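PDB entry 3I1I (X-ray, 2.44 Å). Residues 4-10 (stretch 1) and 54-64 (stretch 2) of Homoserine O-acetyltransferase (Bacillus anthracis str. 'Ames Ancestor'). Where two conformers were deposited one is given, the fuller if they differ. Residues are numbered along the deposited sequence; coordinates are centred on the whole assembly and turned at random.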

HETATM    1  N   MSE A   4     -21.308 -25.036  25.828  1.00 50.99           N
HETATM    2  CA  MSE A   4     -22.356 -24.045  25.424  1.00 51.35           C
HETATM    3  C   MSE A   4     -23.382 -24.670  24.532  1.00 50.13           C
HETATM    4  O   MSE A   4     -23.097 -25.662  23.878  1.00 50.68           O
HETATM    5  CB  MSE A   4     -21.746 -22.869  24.652  1.00 51.92           C
HETATM    6  CG  MSE A   4     -21.166 -21.815  25.556  1.00 54.36           C
HETATM    7 SE   MSE A   4     -21.286 -20.000  24.868  0.65 59.15          SE
HETATM    8  CE  MSE A   4     -19.969 -20.082  23.458  1.00 54.97           C
ATOM      9  N   GLN A   5     -24.571 -24.072  24.491  1.00 49.09           N
ATOM     10  CA  GLN A   5     -25.640 -24.504  23.592  0.50 48.55           C
ATOM     11  C   GLN A   5     -25.358 -23.976  22.193  1.00 47.73           C
ATOM     12  O   GLN A   5     -24.782 -22.897  22.042  1.00 47.64           O
ATOM     13  CB  GLN A   5     -26.993 -23.954  24.056  0.50 48.73           C
ATOM     14  CG  GLN A   5     -27.342 -24.217  25.520  0.50 49.57           C
ATOM     15  CD  GLN A   5     -27.786 -25.637  25.767  0.50 50.11           C
ATOM     16  OE1 GLN A   5     -28.599 -26.186  25.021  0.50 49.55           O
ATOM     17  NE2 GLN A   5     -27.263 -26.239  26.829  0.50 50.59           N
ATOM     18  N   ILE A   6     -25.772 -24.713  21.171  1.00 45.97           N
ATOM     19  CA  ILE A   6     -25.645 -24.230  19.813  1.00 44.33           C
ATOM     20  C   ILE A   6     -26.293 -22.856  19.698  1.00 42.88           C
ATOM     21  O   ILE A   6     -27.332 -22.600  20.310  1.00 43.59           O
ATOM     22  CB  ILE A   6     -26.238 -25.220  18.827  1.00 44.43           C
ATOM     23  CG1 ILE A   6     -25.151 -26.232  18.433  1.00 45.06           C
ATOM     24  CG2 ILE A   6     -26.779 -24.492  17.595  1.00 43.92           C
ATOM     25  CD1 ILE A   6     -23.919 -26.299  19.379  1.00 44.15           C
ATOM     26  N   VAL A   7     -25.648 -21.973  18.943  1.00 40.38           N
ATOM     27  CA  VAL A   7     -26.023 -20.583  18.873  1.00 38.26           C
ATOM     28  C   VAL A   7     -26.975 -20.340  17.710  1.00 37.55           C
ATOM     29  O   VAL A   7     -26.795 -20.865  16.622  1.00 36.46           O
ATOM     30  CB  VAL A   7     -24.763 -19.667  18.711  1.00 38.43           C
ATOM     31  CG1 VAL A   7     -25.179 -18.197  18.387  1.00 36.15           C
ATOM     32  CG2 VAL A   7     -23.869 -19.759  19.952  1.00 35.39           C
ATOM     33  N   LYS A   8     -27.964 -19.496  17.941  1.00 37.05           N
ATOM     34  CA  LYS A   8     -28.961 -19.208  16.935  1.00 37.54           C
ATOM     35  C   LYS A   8     -28.739 -17.804  16.413  1.00 35.71           C
ATOM     36  O   LYS A   8     -28.628 -16.877  17.192  1.00 36.51           O
ATOM     37  CB  LYS A   8     -30.366 -19.313  17.539  1.00 38.27           C
ATOM     38  CG  LYS A   8     -31.442 -19.727  16.508  1.00 43.09           C
ATOM     39  CD  LYS A   8     -32.732 -18.852  16.556  1.00 48.47           C
ATOM     40  CE  LYS A   8     -33.472 -18.822  15.179  1.00 50.60           C
ATOM     41  NZ  LYS A   8     -33.742 -20.213  14.613  1.00 52.75           N
ATOM     42  N   LYS A   9     -28.664 -17.640  15.107  1.00 33.96           N
ATOM     43  CA  LYS A   9     -28.569 -16.317  14.533  1.00 33.30           C
ATOM     44  C   LYS A   9     -29.944 -15.665  14.555  1.00 33.03           C
ATOM     45  O   LYS A   9     -30.933 -16.305  14.238  1.00 32.97           O
ATOM     46  CB  LYS A   9     -28.055 -16.401  13.100  1.00 32.81           C
ATOM     47  CG  LYS A   9     -27.685 -15.047  12.477  1.00 32.40           C
ATOM     48  CD  LYS A   9     -26.260 -14.616  12.799  1.00 31.41           C
ATOM     49  CE  LYS A   9     -25.972 -13.203  12.254  1.00 31.03           C
ATOM     50  NZ  LYS A   9     -24.525 -12.962  12.066  1.00 30.75           N
ATOM     51  N   GLU A  10     -30.003 -14.404  14.938  1.00 32.79           N
ATOM     52  CA  GLU A  10     -31.237 -13.627  14.871  1.00 33.38           C
ATOM     53  C   GLU A  10     -31.035 -12.447  13.941  1.00 33.19           C
ATOM     54  O   GLU A  10     -29.914 -12.172  13.461  1.00 32.34           O
ATOM     55  CB  GLU A  10     -31.610 -13.064  16.227  1.00 33.81           C
ATOM     56  CG  GLU A  10     -31.503 -14.024  17.364  1.00 38.21           C
ATOM     57  CD  GLU A  10     -32.727 -14.869  17.549  1.00 45.89           C
ATOM     58  OE1 GLU A  10     -32.760 -15.542  18.616  1.00 54.24           O
ATOM     59  OE2 GLU A  10     -33.637 -14.884  16.661  1.00 46.15           O
ATOM     60  N   THR A  54     -17.540 -10.774  12.482  1.00 21.85           N
ATOM     61  CA  THR A  54     -18.993 -10.865  12.430  1.00 21.67           C
ATOM     62  C   THR A  54     -19.537 -10.952  13.865  1.00 22.01           C
ATOM     63  O   THR A  54     -18.771 -10.954  14.823  1.00 21.46           O
ATOM     64  CB  THR A  54     -19.478 -12.142  11.637  1.00 21.93           C
ATOM     65  OG1 THR A  54     -19.280 -13.351  12.414  1.00 23.67           O
ATOM     66  CG2 THR A  54     -18.769 -12.279  10.312  1.00 21.29           C
ATOM     67  N   SER A  55     -20.858 -11.092  13.995  1.00 22.41           N
ATOM     68  CA  SER A  55     -21.513 -11.259  15.293  1.00 23.29           C
ATOM     69  C   SER A  55     -21.059 -12.521  16.076  1.00 23.04           C
ATOM     70  O   SER A  55     -21.312 -12.637  17.275  1.00 22.55           O
ATOM     71  CB  SER A  55     -23.038 -11.310  15.097  1.00 23.33           C
ATOM     72  OG  SER A  55     -23.410 -12.542  14.469  1.00 25.45           O
ATOM     73  N   HIS A  56     -20.393 -13.445  15.391  1.00 23.15           N
ATOM     74  CA  HIS A  56     -20.025 -14.739  15.968  1.00 23.75           C
ATOM     75  C   HIS A  56     -18.845 -14.655  16.913  1.00 23.40           C
ATOM     76  O   HIS A  56     -17.753 -15.115  16.622  1.00 23.18           O
ATOM     77  CB  HIS A  56     -19.727 -15.749  14.849  1.00 24.20           C
ATOM     78  CG  HIS A  56     -19.830 -17.169  15.294  1.00 25.73           C
ATOM     79  ND1 HIS A  56     -20.816 -17.603  16.162  1.00 27.13           N
ATOM     80  CD2 HIS A  56     -19.095 -18.262  14.971  1.00 24.92           C
ATOM     81  CE1 HIS A  56     -20.656 -18.900  16.376  1.00 28.23           C
ATOM     82  NE2 HIS A  56     -19.622 -19.323  15.659  1.00 27.04           N
ATOM     83  N   ALA A  57     -19.088 -14.038  18.055  1.00 23.56           N
ATOM     84  CA  ALA A  57     -18.065 -13.852  19.066  1.00 23.35           C
ATOM     85  C   ALA A  57     -17.745 -15.148  19.819  1.00 23.40           C
ATOM     86  O   ALA A  57     -16.680 -15.265  20.396  1.00 23.14           O
ATOM     87  CB  ALA A  57     -18.508 -12.772  20.073  1.00 21.66           C
ATOM     88  N   ALA A  58     -18.689 -16.082  19.872  1.00 24.17           N
ATOM     89  CA  ALA A  58     -18.480 -17.329  20.644  1.00 24.86           C
ATOM     90  C   ALA A  58     -19.344 -18.482  20.153  1.00 25.27           C
ATOM     91  O   ALA A  58     -20.322 -18.316  19.400  1.00 24.44           O
ATOM     92  CB  ALA A  58     -18.708 -17.090  22.150  1.00 24.04           C
ATOM     93  N   GLY A  59     -18.925 -19.678  20.548  1.00 26.87           N
ATOM     94  CA  GLY A  59     -19.701 -20.879  20.303  1.00 26.80           C
ATOM     95  C   GLY A  59     -19.702 -21.260  18.846  1.00 27.30           C
ATOM     96  O   GLY A  59     -18.790 -20.883  18.094  1.00 25.67           O
ATOM     97  N   LYS A  60     -20.721 -22.052  18.487  1.00 28.45           N
ATOM     98  CA  LYS A  60     -20.853 -22.624  17.146  1.00 29.54           C
ATOM     99  C   LYS A  60     -22.285 -22.641  16.707  1.00 29.90           C
ATOM    100  O   LYS A  60     -23.194 -22.750  17.531  1.00 29.43           O
ATOM    101  CB  LYS A  60     -20.370 -24.063  17.115  1.00 29.50           C
ATOM    102  CG  LYS A  60     -19.083 -24.364  17.867  1.00 31.12           C
ATOM    103  CD  LYS A  60     -18.560 -25.738  17.448  1.00 32.97           C
ATOM    104  CE  LYS A  60     -17.222 -26.071  18.072  1.00 36.01           C
ATOM    105  NZ  LYS A  60     -16.518 -27.214  17.392  1.00 36.53           N
ATOM    106  N   TYR A  61     -22.465 -22.569  15.392  1.00 31.16           N
ATOM    107  CA  TYR A  61     -23.776 -22.596  14.775  1.00 32.45           C
ATOM    108  C   TYR A  61     -24.270 -24.039  14.499  1.00 33.56           C
ATOM    109  O   TYR A  61     -25.462 -24.265  14.381  1.00 33.84           O
ATOM    110  CB  TYR A  61     -23.765 -21.826  13.460  1.00 32.10           C
ATOM    111  CG  TYR A  61     -23.530 -20.342  13.567  1.00 33.15           C
ATOM    112  CD1 TYR A  61     -24.358 -19.532  14.355  1.00 33.91           C
ATOM    113  CD2 TYR A  61     -22.513 -19.731  12.844  1.00 31.97           C
ATOM    114  CE1 TYR A  61     -24.146 -18.160  14.442  1.00 33.11           C
ATOM    115  CE2 TYR A  61     -22.302 -18.376  12.913  1.00 34.26           C
ATOM    116  CZ  TYR A  61     -23.126 -17.587  13.722  1.00 34.00           C
ATOM    117  OH  TYR A  61     -22.914 -16.241  13.784  1.00 31.34           O
ATOM    118  N   THR A  62     -23.362 -24.988  14.340  1.00 35.17           N
ATOM    119  CA  THR A  62     -23.724 -26.429  14.288  1.00 36.44           C
ATOM    120  C   THR A  62     -22.649 -27.151  15.075  1.00 38.13           C
ATOM    121  O   THR A  62     -21.536 -26.621  15.254  1.00 38.37           O
ATOM    122  CB  THR A  62     -23.781 -26.997  12.835  1.00 35.95           C
ATOM    123  OG1 THR A  62     -22.460 -27.301  12.379  1.00 35.94           O
ATOM    124  CG2 THR A  62     -24.414 -25.992  11.855  1.00 35.17           C
ATOM    125  N   ALA A  63     -22.942 -28.354  15.539  1.00 40.07           N
ATOM    126  CA  ALA A  63     -21.931 -29.100  16.295  1.00 41.60           C
ATOM    127  C   ALA A  63     -20.788 -29.596  15.398  1.00 42.92           C
ATOM    128  O   ALA A  63     -19.771 -30.034  15.899  1.00 44.04           O
ATOM    129  CB  ALA A  63     -22.556 -30.246  17.083  1.00 41.48           C
ATOM    130  N   HIS A  64     -20.918 -29.493  14.082  1.00 44.47           N
ATOM    131  CA  HIS A  64     -19.819 -29.885  13.191  1.00 45.60           C
ATOM    132  C   HIS A  64     -19.027 -28.689  12.661  1.00 45.56           C
ATOM    133  O   HIS A  64     -18.281 -28.832  11.694  1.00 45.00           O
ATOM    134  CB  HIS A  64     -20.332 -30.760  12.019  1.00 46.27           C
ATOM    135  CG  HIS A  64     -21.296 -30.066  11.102  1.00 48.85           C
ATOM    136  ND1 HIS A  64     -20.888 -29.191  10.112  1.00 51.80           N
ATOM    137  CD2 HIS A  64     -22.652 -30.121  11.023  1.00 51.44           C
ATOM    138  CE1 HIS A  64     -21.950 -28.727   9.469  1.00 53.60           C
ATOM    139  NE2 HIS A  64     -23.034 -29.275  10.002  1.00 53.88           N
TER
HETATM  140  O   HOH W   1     -22.132 -23.103  20.949  1.00 26.82           O

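This is a small loop-to-loop contact, held by one direct backbone hydrogen bond, one water bridge and one lysine–serine hydrogen bond, with a few apolar contacts among them. About 478 Å² of surface is buried, both sides summed.

The nearest CA atoms across the stretches are those of V7 and Y61, 5.1 Å apart. Next to this point V7 N donates to K60 O at 2.9 Å. The N-H...O angle is 172°, so the bond is nearly straight. Water 1 extends the link by one step. It donates to Q5 O at 2.9 Å and accepts from K60 N at 3.0 Å. Both polar backbone atoms of K60 are thus tied to stretch 1, one directly and one through water. The side chain of K60 takes no part, since its end leads away.

V7 is buried. Its CG1 meets Y61 CE1 at 4.1 Å, and its CG2 lies 3.9 Å from A58 O. The branched, compact side chain fills this space without needing a polar partner. Y61 starts with its CA-to-CB bond pointing away, but the ring, with chi1 at -66° (m), comes nearer to stretch 1. V7 O sits at the edge of the ring, near its plane, 3.6 Å from Y61 CD1. K9 CD is 3.8 Å from Y61 OH, so the long aliphatic part of the lysine packs near the end of the tyrosine. The hydroxyl itself is hydrogen-bonded elsewhere in the structure.

The CA-to-CB bond of K9 points toward stretch 2, and the side chain reaches S55, where K9 NZ donates to S55 OG at 2.7 Å. S55 is buried. Its CA-to-CB bond points toward stretch 1, and its small side chain offers the lysine an acceptor.

At the other end, M4 is a selenomethionine. Its CA-to-CB bond points toward stretch 2 and its terminal CE rests 3.5 Å from A58 CB. The same methyl lies only 3.1 Å from G59 N, a very close approach. Glycine suits position 59 for two reasons. Its phi is positive, at 71°, which by itself favours glycine. An ideal CB here would also clash with M4 CE at 3.0 Å and be tight against V7 CG2, likewise at 3.0 Å.

I6 is more exposed and lies against backbone. Its CG2 is 3.5 Å from Y61 O, and its CG1 is 4.2 Å from A63 N. Q5 and K8 have CA-to-CB bonds pointing away, and their side chains make no contact with stretch 2.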